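Local coordinates for putative secreted protein (PDB 4PEY) that hydrolyses laminarin and laminarioligosaccharides, beta-1,3-glucans, from their non-reducing ends to give glucose and laminaribiose, at residues F108-E113 and N124-S129; L145-Y150 and P169-Q174. The protein carries 1 engineered substitution. One frame throughout, in Å; residues are numbered along the deposited sequence. Where two conformers were deposited one is given.

Contact 1. Residues F108-E113 and N124-S129; sequences FWRSAE and NRWAVS. With BGC (beta-D-glucopyranose), chain C.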
ATOM      1  N   PHE A 108      10.250   3.725   3.425  1.00 11.14           N
ATOM      2  CA  PHE A 108       9.033   3.871   2.623  1.00 10.56           C
ATOM      3  C   PHE A 108       9.294   3.859   1.120  1.00 10.30           C
ATOM      4  O   PHE A 108      10.432   4.020   0.683  1.00 11.36           O
ATOM      5  CB  PHE A 108       8.331   5.208   2.909  1.00 11.24           C
ATOM      6  CG  PHE A 108       8.091   5.518   4.365  1.00 10.68           C
ATOM      7  CD1 PHE A 108       7.554   4.573   5.231  1.00 12.09           C
ATOM      8  CD2 PHE A 108       8.366   6.793   4.853  1.00 11.77           C
ATOM      9  CE1 PHE A 108       7.315   4.895   6.566  1.00 12.13           C
ATOM     10  CE2 PHE A 108       8.117   7.128   6.177  1.00 11.41           C
ATOM     11  CZ  PHE A 108       7.592   6.177   7.038  1.00 11.87           C
ATOM     12  N   TRP A 109       8.207   3.737   0.355  1.00 10.49           N
ATOM     13  CA  TRP A 109       8.140   4.084  -1.073  1.00 10.98           C
ATOM     14  C   TRP A 109       9.186   3.357  -1.914  1.00 11.17           C
ATOM     15  O   TRP A 109      10.056   3.975  -2.529  1.00 12.41           O
ATOM     16  CB  TRP A 109       8.260   5.617  -1.281  1.00 11.32           C
ATOM     17  CG  TRP A 109       7.187   6.413  -0.551  1.00 10.98           C
ATOM     18  CD1 TRP A 109       5.831   6.249  -0.647  1.00 11.40           C
ATOM     19  CD2 TRP A 109       7.393   7.479   0.392  1.00 10.47           C
ATOM     20  NE1 TRP A 109       5.183   7.142   0.179  1.00 11.20           N
ATOM     21  CE2 TRP A 109       6.121   7.907   0.828  1.00 10.70           C
ATOM     22  CE3 TRP A 109       8.529   8.118   0.905  1.00 11.31           C
ATOM     23  CZ2 TRP A 109       5.954   8.925   1.768  1.00 11.68           C
ATOM     24  CZ3 TRP A 109       8.364   9.126   1.841  1.00 11.84           C
ATOM     25  CH2 TRP A 109       7.085   9.523   2.264  1.00 11.61           C
ATOM     26  N   ARG A 110       9.085   2.033  -1.953  1.00 10.71           N
ATOM     27  CA  ARG A 110       9.960   1.235  -2.808  1.00  9.60           C
ATOM     28  C   ARG A 110       9.242  -0.077  -3.096  1.00 11.13           C
ATOM     29  O   ARG A 110       8.211  -0.351  -2.489  1.00 12.25           O
ATOM     30  CB  ARG A 110      11.329   1.014  -2.143  1.00 10.38           C
ATOM     31  CG  ARG A 110      11.294   0.224  -0.826  1.00 11.30           C
ATOM     32  CD  ARG A 110      12.529   0.525   0.026  1.00 11.92           C
ATOM     33  NE  ARG A 110      12.440   1.863   0.608  1.00 12.63           N
ATOM     34  CZ  ARG A 110      13.441   2.505   1.207  1.00 11.51           C
ATOM     35  NH1 ARG A 110      14.654   1.950   1.283  1.00 12.84           N
ATOM     36  NH2 ARG A 110      13.231   3.717   1.709  1.00 11.80           N
ATOM     37  N   SER A 111       9.741  -0.883  -4.027  1.00 11.17           N
ATOM     38  CA  SER A 111       9.022  -2.113  -4.353  1.00 10.77           C
ATOM     39  C   SER A 111       9.882  -3.174  -5.010  1.00 11.24           C
ATOM     40  O   SER A 111      10.872  -2.860  -5.669  1.00 12.02           O
ATOM     41  CB  SER A 111       7.834  -1.803  -5.274  1.00 11.18           C
ATOM     42  OG  SER A 111       8.284  -1.279  -6.513  1.00 12.98           O
ATOM     43  N   ALA A 112       9.472  -4.430  -4.833  1.00  9.60           N
ATOM     44  CA  ALA A 112      10.082  -5.581  -5.510  1.00 10.08           C
ATOM     45  C   ALA A 112       8.985  -6.436  -6.109  1.00 10.76           C
ATOM     46  O   ALA A 112       7.986  -6.704  -5.442  1.00 11.94           O
ATOM     47  CB  ALA A 112      10.923  -6.413  -4.542  1.00 12.16           C
ATOM     48  N   GLU A 113       9.167  -6.865  -7.354  1.00 11.30           N
ATOM     49  CA  GLU A 113       8.165  -7.688  -8.026  1.00 11.32           C
ATOM     50  C   GLU A 113       8.763  -8.644  -9.063  1.00 11.29           C
ATOM     51  O   GLU A 113       9.695  -8.299  -9.780  1.00 11.92           O
ATOM     52  CB  GLU A 113       7.116  -6.779  -8.693  1.00 11.50           C
ATOM     53  CG  GLU A 113       5.950  -7.498  -9.370  1.00 12.66           C
ATOM     54  CD  GLU A 113       4.832  -6.546  -9.769  1.00 12.06           C
ATOM     55  OE1 GLU A 113       5.122  -5.377 -10.131  1.00 13.28           O
ATOM     56  OE2 GLU A 113       3.652  -6.961  -9.718  1.00 14.82           O
ATOM     57  N   ASN A 124      16.971 -13.660   2.564  1.00 11.94           N
ATOM     58  CA  ASN A 124      16.867 -12.318   2.006  1.00 12.74           C
ATOM     59  C   ASN A 124      16.309 -11.361   3.052  1.00 12.74           C
ATOM     60  O   ASN A 124      15.356 -11.713   3.740  1.00 13.44           O
ATOM     61  CB  ASN A 124      15.961 -12.317   0.768  1.00 11.82           C
ATOM     62  CG  ASN A 124      16.088 -11.048  -0.038  1.00 11.59           C
ATOM     63  OD1 ASN A 124      17.008 -10.912  -0.845  1.00 12.87           O
ATOM     64  ND2 ASN A 124      15.170 -10.106   0.175  1.00 14.21           N
ATOM     65  N   ARG A 125      16.876 -10.159   3.170  1.00 12.23           N
ATOM     66  CA  ARG A 125      16.365  -9.177   4.127  0.52 13.20           C
ATOM     67  C   ARG A 125      15.580  -8.070   3.432  1.00 11.66           C
ATOM     68  O   ARG A 125      16.124  -7.337   2.592  1.00 12.82           O
ATOM     69  CB  ARG A 125      17.498  -8.553   4.948  0.52 14.22           C
ATOM     70  CG  ARG A 125      16.982  -7.610   6.039  0.52 15.05           C
ATOM     71  CD  ARG A 125      18.080  -6.730   6.622  0.52 17.04           C
ATOM     72  NE  ARG A 125      19.266  -7.502   6.984  0.52 18.96           N
ATOM     73  CZ  ARG A 125      19.399  -8.185   8.116  0.52 20.75           C
ATOM     74  NH1 ARG A 125      20.519  -8.853   8.356  0.52 21.83           N
ATOM     75  NH2 ARG A 125      18.414  -8.203   9.005  0.52 21.32           N
ATOM     76  N   TRP A 126      14.303  -7.949   3.795  1.00 12.38           N
ATOM     77  CA  TRP A 126      13.403  -6.914   3.262  1.00 12.69           C
ATOM     78  C   TRP A 126      12.829  -6.136   4.451  1.00 13.32           C
ATOM     79  O   TRP A 126      11.670  -6.320   4.841  1.00 13.69           O
ATOM     80  CB  TRP A 126      12.302  -7.555   2.396  1.00 14.11           C
ATOM     81  CG  TRP A 126      11.358  -6.617   1.665  1.00 14.21           C
ATOM     82  CD1 TRP A 126      10.043  -6.382   1.965  1.00 15.25           C
ATOM     83  CD2 TRP A 126      11.649  -5.826   0.502  1.00 14.82           C
ATOM     84  NE1 TRP A 126       9.503  -5.490   1.072  1.00 15.96           N
ATOM     85  CE2 TRP A 126      10.466  -5.128   0.165  1.00 14.84           C
ATOM     86  CE3 TRP A 126      12.793  -5.634  -0.282  1.00 14.51           C
ATOM     87  CZ2 TRP A 126      10.395  -4.252  -0.924  1.00 15.75           C
ATOM     88  CZ3 TRP A 126      12.719  -4.766  -1.369  1.00 15.08           C
ATOM     89  CH2 TRP A 126      11.527  -4.081  -1.673  1.00 15.26           C
ATOM     90  N   ALA A 127      13.662  -5.287   5.048  1.00 12.27           N
ATOM     91  CA  ALA A 127      13.312  -4.629   6.307  1.00 13.23           C
ATOM     92  C   ALA A 127      12.653  -3.281   6.056  1.00 13.20           C
ATOM     93  O   ALA A 127      13.284  -2.224   6.166  1.00 13.92           O
ATOM     94  CB  ALA A 127      14.549  -4.471   7.179  1.00 14.78           C
ATOM     95  N   VAL A 128      11.370  -3.333   5.723  1.00 12.06           N
ATOM     96  CA  VAL A 128      10.642  -2.164   5.262  1.00 11.23           C
ATOM     97  C   VAL A 128       9.556  -1.749   6.232  1.00 12.27           C
ATOM     98  O   VAL A 128       9.153  -2.529   7.108  1.00 12.46           O
ATOM     99  CB  VAL A 128       9.997  -2.434   3.892  1.00 10.96           C
ATOM    100  CG1 VAL A 128      11.080  -2.734   2.859  1.00 13.07           C
ATOM    101  CG2 VAL A 128       9.008  -3.598   3.986  1.00 11.33           C
ATOM    102  N   SER A 129       9.078  -0.518   6.087  1.00 10.56           N
ATOM    103  CA  SER A 129       7.809  -0.162   6.715  1.00 10.52           C
ATOM    104  C   SER A 129       6.765   0.039   5.620  1.00 10.78           C
ATOM    105  O   SER A 129       6.680  -0.792   4.707  1.00 11.50           O
ATOM    106  CB  SER A 129       7.972   1.052   7.624  1.00 13.11           C
ATOM    107  OG  SER A 129       8.748   0.642   8.747  1.00 12.92           O
TER
HETATM  108  C2  BGC C   3      21.947  -7.847   3.852  0.93 27.31           C
HETATM  109  C3  BGC C   3      22.044  -9.343   4.130  0.93 26.38           C
HETATM  110  C4  BGC C   3      22.881 -10.052   3.063  0.93 26.01           C
HETATM  111  C5  BGC C   3      24.195  -9.316   2.823  0.93 29.62           C
HETATM  112  C6  BGC C   3      24.950  -9.893   1.631  0.93 32.44           C
HETATM  113  C1  BGC C   3      23.343  -7.276   3.641  0.93 29.29           C
HETATM  114  O2  BGC C   3      21.306  -7.186   4.931  0.93 24.12           O
HETATM  115  O3  BGC C   3      20.748  -9.884   4.177  0.93 23.98           O
HETATM  116  O4  BGC C   3      23.159 -11.377   3.472  0.93 28.07           O
HETATM  117  O5  BGC C   3      23.956  -7.950   2.563  0.93 27.17           O
HETATM  118  O6  BGC C   3      26.309  -9.522   1.695  0.93 34.15           O

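Contact 2. Residues L145-Y150 and P169-Q174; sequences LAPDGY and PYSQQQ. With BGC (beta-D-glucopyranose), chain B; BGC (beta-D-glucopyranose), chain D.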
ATOM      1  N   LEU A 145      12.315  -9.928   7.774  1.00 11.30           N
ATOM      2  CA  LEU A 145      11.643  -8.643   7.601  1.00 11.92           C
ATOM      3  C   LEU A 145      12.158  -7.563   8.548  1.00 12.83           C
ATOM      4  O   LEU A 145      11.662  -6.433   8.538  1.00 13.36           O
ATOM      5  CB  LEU A 145      10.133  -8.807   7.797  1.00 13.56           C
ATOM      6  CG  LEU A 145       9.475  -9.888   6.937  1.00 13.22           C
ATOM      7  CD1 LEU A 145       7.974  -9.948   7.228  1.00 12.63           C
ATOM      8  CD2 LEU A 145       9.731  -9.616   5.459  1.00 15.36           C
ATOM      9  N   ALA A 146      13.156  -7.900   9.357  1.00 13.31           N
ATOM     10  CA  ALA A 146      13.630  -6.980  10.389  1.00 14.97           C
ATOM     11  C   ALA A 146      14.996  -6.393  10.038  1.00 13.98           C
ATOM     12  O   ALA A 146      15.810  -7.051   9.393  1.00 14.68           O
ATOM     13  CB  ALA A 146      13.691  -7.693  11.749  1.00 15.71           C
ATOM     14  N   PRO A 147      15.253  -5.149  10.463  1.00 14.69           N
ATOM     15  CA  PRO A 147      16.574  -4.570  10.209  1.00 15.60           C
ATOM     16  C   PRO A 147      17.641  -5.308  11.005  1.00 17.73           C
ATOM     17  O   PRO A 147      17.321  -5.942  12.017  1.00 17.17           O
ATOM     18  CB  PRO A 147      16.420  -3.120  10.687  1.00 17.11           C
ATOM     19  CG  PRO A 147      15.333  -3.183  11.719  1.00 16.56           C
ATOM     20  CD  PRO A 147      14.372  -4.225  11.199  1.00 15.53           C
ATOM     21  N   ASP A 148      18.885  -5.243  10.543  1.00 18.57           N
ATOM     22  CA  ASP A 148      19.989  -5.815  11.294  1.00 19.91           C
ATOM     23  C   ASP A 148      20.030  -5.129  12.651  1.00 21.25           C
ATOM     24  O   ASP A 148      20.084  -3.900  12.726  1.00 21.96           O
ATOM     25  CB  ASP A 148      21.306  -5.634  10.539  1.00 22.38           C
ATOM     26  CG  ASP A 148      22.423  -6.487  11.094  1.00 29.23           C
ATOM     27  OD1 ASP A 148      22.155  -7.353  11.953  1.00 31.71           O
ATOM     28  OD2 ASP A 148      23.573  -6.299  10.654  1.00 32.61           O
ATOM     29  N   GLY A 149      19.966  -5.922  13.717  1.00 21.02           N
ATOM     30  CA  GLY A 149      19.935  -5.388  15.067  1.00 20.96           C
ATOM     31  C   GLY A 149      18.557  -5.456  15.704  1.00 21.65           C
ATOM     32  O   GLY A 149      18.405  -5.185  16.893  1.00 22.35           O
ATOM     33  N   TYR A 150      17.555  -5.798  14.896  1.00 21.02           N
ATOM     34  CA  TYR A 150      16.167  -5.979  15.345  1.00 19.67           C
ATOM     35  C   TYR A 150      15.537  -4.710  15.914  1.00 19.17           C
ATOM     36  O   TYR A 150      14.741  -4.767  16.853  1.00 20.73           O
ATOM     37  CB  TYR A 150      16.077  -7.107  16.377  1.00 21.34           C
ATOM     38  CG  TYR A 150      16.666  -8.421  15.898  1.00 25.71           C
ATOM     39  CD1 TYR A 150      17.784  -8.970  16.515  1.00 28.25           C
ATOM     40  CD2 TYR A 150      16.114  -9.097  14.818  1.00 26.29           C
ATOM     41  CE1 TYR A 150      18.323 -10.166  16.075  1.00 29.46           C
ATOM     42  CE2 TYR A 150      16.649 -10.291  14.369  1.00 26.71           C
ATOM     43  CZ  TYR A 150      17.752 -10.821  15.000  1.00 29.88           C
ATOM     44  OH  TYR A 150      18.286 -12.013  14.558  1.00 32.18           O
ATOM     45  N   PRO A 169       9.487 -12.207  11.017  1.00 14.03           N
ATOM     46  CA  PRO A 169       9.228 -10.772  11.211  1.00 14.06           C
ATOM     47  C   PRO A 169      10.090 -10.143  12.303  1.00 13.50           C
ATOM     48  O   PRO A 169      10.410  -8.952  12.202  1.00 13.01           O
ATOM     49  CB  PRO A 169       7.747 -10.732  11.606  1.00 14.13           C
ATOM     50  CG  PRO A 169       7.168 -12.048  11.091  1.00 14.81           C
ATOM     51  CD  PRO A 169       8.295 -13.032  11.274  1.00 15.31           C
ATOM     52  N   TYR A 170      10.449 -10.932  13.317  1.00 13.84           N
ATOM     53  CA  TYR A 170      11.169 -10.456  14.501  1.00 12.95           C
ATOM     54  C   TYR A 170      10.510  -9.216  15.100  1.00 13.55           C
ATOM     55  O   TYR A 170       9.439  -9.324  15.683  1.00 15.73           O
ATOM     56  CB  TYR A 170      12.639 -10.203  14.168  1.00 14.19           C
ATOM     57  CG  TYR A 170      13.352 -11.470  13.724  1.00 16.90           C
ATOM     58  CD1 TYR A 170      13.760 -12.426  14.651  1.00 18.65           C
ATOM     59  CD2 TYR A 170      13.605 -11.717  12.382  1.00 16.81           C
ATOM     60  CE1 TYR A 170      14.401 -13.592  14.250  1.00 21.34           C
ATOM     61  CE2 TYR A 170      14.239 -12.876  11.972  1.00 20.05           C
ATOM     62  CZ  TYR A 170      14.637 -13.812  12.909  1.00 22.45           C
ATOM     63  OH  TYR A 170      15.276 -14.964  12.494  1.00 28.59           O
ATOM     64  N   SER A 171      11.127  -8.044  14.948  1.00 12.58           N
ATOM     65  CA  SER A 171      10.599  -6.821  15.561  1.00 14.34           C
ATOM     66  C   SER A 171       9.445  -6.122  14.823  1.00 13.75           C
ATOM     67  O   SER A 171       8.847  -5.184  15.363  1.00 14.60           O
ATOM     68  CB  SER A 171      11.740  -5.820  15.742  1.00 15.03           C
ATOM     69  OG  SER A 171      12.456  -5.660  14.529  1.00 16.36           O
ATOM     70  N   GLN A 172       9.130  -6.554  13.603  1.00 12.44           N
ATOM     71  CA  GLN A 172       7.997  -5.988  12.873  1.00 11.24           C
ATOM     72  C   GLN A 172       6.726  -5.967  13.708  1.00 12.10           C
ATOM     73  O   GLN A 172       6.312  -6.999  14.220  1.00 12.98           O
ATOM     74  CB  GLN A 172       7.735  -6.783  11.592  1.00 11.84           C
ATOM     75  CG  GLN A 172       8.727  -6.512  10.466  1.00 11.77           C
ATOM     76  CD  GLN A 172       8.499  -5.161   9.807  1.00 11.95           C
ATOM     77  OE1 GLN A 172       7.554  -4.443  10.141  1.00 12.73           O
ATOM     78  NE2 GLN A 172       9.367  -4.809   8.874  1.00 12.72           N
ATOM     79  N   GLN A 173       6.097  -4.799  13.825  1.00 12.71           N
ATOM     80  CA  GLN A 173       4.881  -4.651  14.626  1.00 12.07           C
ATOM     81  C   GLN A 173       3.720  -5.475  14.083  1.00 12.11           C
ATOM     82  O   GLN A 173       2.961  -6.104  14.833  1.00 12.25           O
ATOM     83  CB  GLN A 173       4.450  -3.189  14.667  1.00 13.26           C
ATOM     84  CG  GLN A 173       5.394  -2.254  15.370  1.00 13.54           C
ATOM     85  CD  GLN A 173       5.101  -0.799  15.040  1.00 14.33           C
ATOM     86  OE1 GLN A 173       4.048  -0.458  14.463  1.00 16.68           O
ATOM     87  NE2 GLN A 173       6.039   0.069  15.377  1.00 14.68           N
ATOM     88  N   GLN A 174       3.567  -5.431  12.766  1.00 12.10           N
ATOM     89  CA  GLN A 174       2.399  -5.990  12.116  1.00 11.42           C
ATOM     90  C   GLN A 174       2.770  -6.351  10.686  1.00 11.49           C
ATOM     91  O   GLN A 174       3.823  -5.932  10.192  1.00 12.68           O
ATOM     92  CB  GLN A 174       1.220  -5.002  12.167  1.00 10.09           C
ATOM     93  CG  GLN A 174       1.369  -3.734  11.303  1.00 10.24           C
ATOM     94  CD  GLN A 174       2.145  -2.607  11.975  1.00 10.99           C
ATOM     95  OE1 GLN A 174       1.873  -2.228  13.123  1.00 12.56           O
ATOM     96  NE2 GLN A 174       3.101  -2.044  11.245  1.00 12.92           N
TER
HETATM   97  C2  BGC B   1       7.625   0.047  18.238  1.00 17.03           C
HETATM   98  C3  BGC B   1       7.721   1.556  18.425  1.00 15.62           C
HETATM   99  C4  BGC B   1       7.383   1.937  19.859  1.00 16.95           C
HETATM  100  C5  BGC B   1       8.267   1.126  20.798  1.00 17.34           C
HETATM  101  C6  BGC B   1       7.974   1.457  22.255  1.00 23.74           C
HETATM  102  C1  BGC B   1       8.435  -0.683  19.307  1.00 18.38           C
HETATM  103  O1  BGC B   1       8.195  -2.071  19.196  1.00 23.88           O
HETATM  104  O2  BGC B   1       8.087  -0.309  16.954  1.00 17.66           O
HETATM  105  O3  BGC B   1       6.758   2.173  17.485  1.00 15.58           O
HETATM  106  O4  BGC B   1       7.601   3.322  20.053  1.00 19.72           O
HETATM  107  O5  BGC B   1       8.014  -0.242  20.581  1.00 20.16           O
HETATM  108  O6  BGC B   1       8.907   0.770  23.070  1.00 26.43           O
HETATM  109  C2  BGC D   2       6.232   3.462  15.566  1.00 14.67           C
HETATM  110  C3  BGC D   2       6.381   4.814  14.880  1.00 15.44           C
HETATM  111  C4  BGC D   2       6.248   5.928  15.907  1.00 17.08           C
HETATM  112  C5  BGC D   2       7.237   5.695  17.036  1.00 17.39           C
HETATM  113  C6  BGC D   2       7.119   6.800  18.078  1.00 22.19           C
HETATM  114  C1  BGC D   2       7.135   3.342  16.787  1.00 14.53           C
HETATM  115  O2  BGC D   2       6.589   2.452  14.646  1.00 15.22           O
HETATM  116  O3  BGC D   2       5.309   4.857  13.913  0.51 17.62           O
HETATM  117  O4  BGC D   2       6.468   7.172  15.269  1.00 19.33           O
HETATM  118  O5  BGC D   2       6.950   4.450  17.649  1.00 16.42           O
HETATM  119  O6  BGC D   2       8.089   6.597  19.085  1.00 23.81           O
HETATM  120  O   HOH W   1      18.276 -13.275  12.068  1.00 39.12           O

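Contact 1. Residues F108-E113 and N124-S129
Trp126 meets Ala112 through one corner of its six-membered ring, and no hydrogen bond joins the two segments. Atom CH2 of Trp126 lies 3.7 Å from CB of Ala112. Trp126 CH2 also lies 3.8 Å from Ser111 C, and CG of Arg110 is a looser neighbour. All three approach the indole obliquely. CG of Trp126 is anti to its backbone N (chi1 -175°), which starts the ring off beside the carbonyl carbon. Val128 CG1 lies 3.6 Å above the plane of the Trp126 ring, offset toward the rim. The buried indole NE1 donates to Ala132 O. Strand 110-113 is paired in parallel with strands 75-79 and 134-135, as in the stacked coils of the parallel beta-helix domains of glycoside hydrolase family 55. Trp126 also packs on Val93 of strand 87-94 and Leu143 of strand 138-144, which both pair with strand 116-118. Ala127 centres an inverse gamma turn, where the chain leaves strand 123-125. At the other end, Phe108 CE1 approaches Ser129 CB at 4.0 Å, again obliquely. Phe108 lines one glycan pocket and touches a bound glucose. The Ser129 hydroxyl is held by Ala104 O and Ser154 N. Arg110 grips Phe108 O side-on with two nitrogens: NH2 at 3.0 Å lies on a carbonyl lone pair, while NE sits above the carbonyl plane. Its NH1 donates to Ile71 O. Arg125 lines another pocket. In one of two deposited conformers, Arg125 NE gives a nearly straight bond of 2.9 Å to O2 of the chain C glucose; that oxygen lies at the guanidinium edge, in its plane.

Contact 2. Residues L145-Y150 and P169-Q174
Gln172 and Leu145 share the one hydrogen bond between the segments. Gln172 NE2 donates to Leu145 O at 2.8 Å, nearly straight (168°), with the oxygen close to the amide plane. Seen from the carbonyl, the donor is tilted 27° from the plane. Gln172 OE1 accepts from Gly155 N, so both ends of the buried amide are used. Ser171 OG bonds to Gly151 O, while Ser171 CB packs 3.4 Å from Tyr150 O. Apolar contacts lie alongside. Gln172 CG rests 3.8 Å from Leu145 CB, and Ala146 CB packs 3.6 Å from Tyr170 CB. Each segment holds a beta turn in the loop after a strand of the parallel beta-helix, 138-144 and 162-168. Pro147 to Tyr150 form a type II turn, with Gly149 at a positive phi, and Pro169 to Gln172 form a type II' turn. The aromatic contact joins these turns. Tyr150 CE2 sits over one face of the Tyr170 ring, 3.6 Å from CG of Tyr170 and offset toward the rim. The ring planes meet at 45°, an oblique pairing. A water binds Tyr150 OH and, weakly, Tyr170 OH. Sugar bonds come from Gln173: its NE2 reaches O2 of the chain B glucose and O2 of the chain D glucose, each at 2.6 Å. Tyr150 and Gln173 are both substrate-binding residues.

Contact 1 and contact 2 follow each other along the beta-helix, their centres 12 Å apart, and they touch directly. Gln172 NE2 of contact 2 probably also donates to Val128 O of contact 1, 2.9 Å away. In one of its two conformers, Arg125 NH2 probably bonds to Ala146 O, also at 2.9 Å, while Ala127 CB packs against Pro147 N. Together they reach two separate glycan pockets. Arg125 and Asp148 belong to one. Phe108 and Gln173 belong to the other, where the Phe108 side chain is about 3 Å from a bound glucose and about 4 Å from the substrate-binding Trp402, nearest atoms. At position 458 the native residue is inferred to be the proton donor; it is an engineered alanine here.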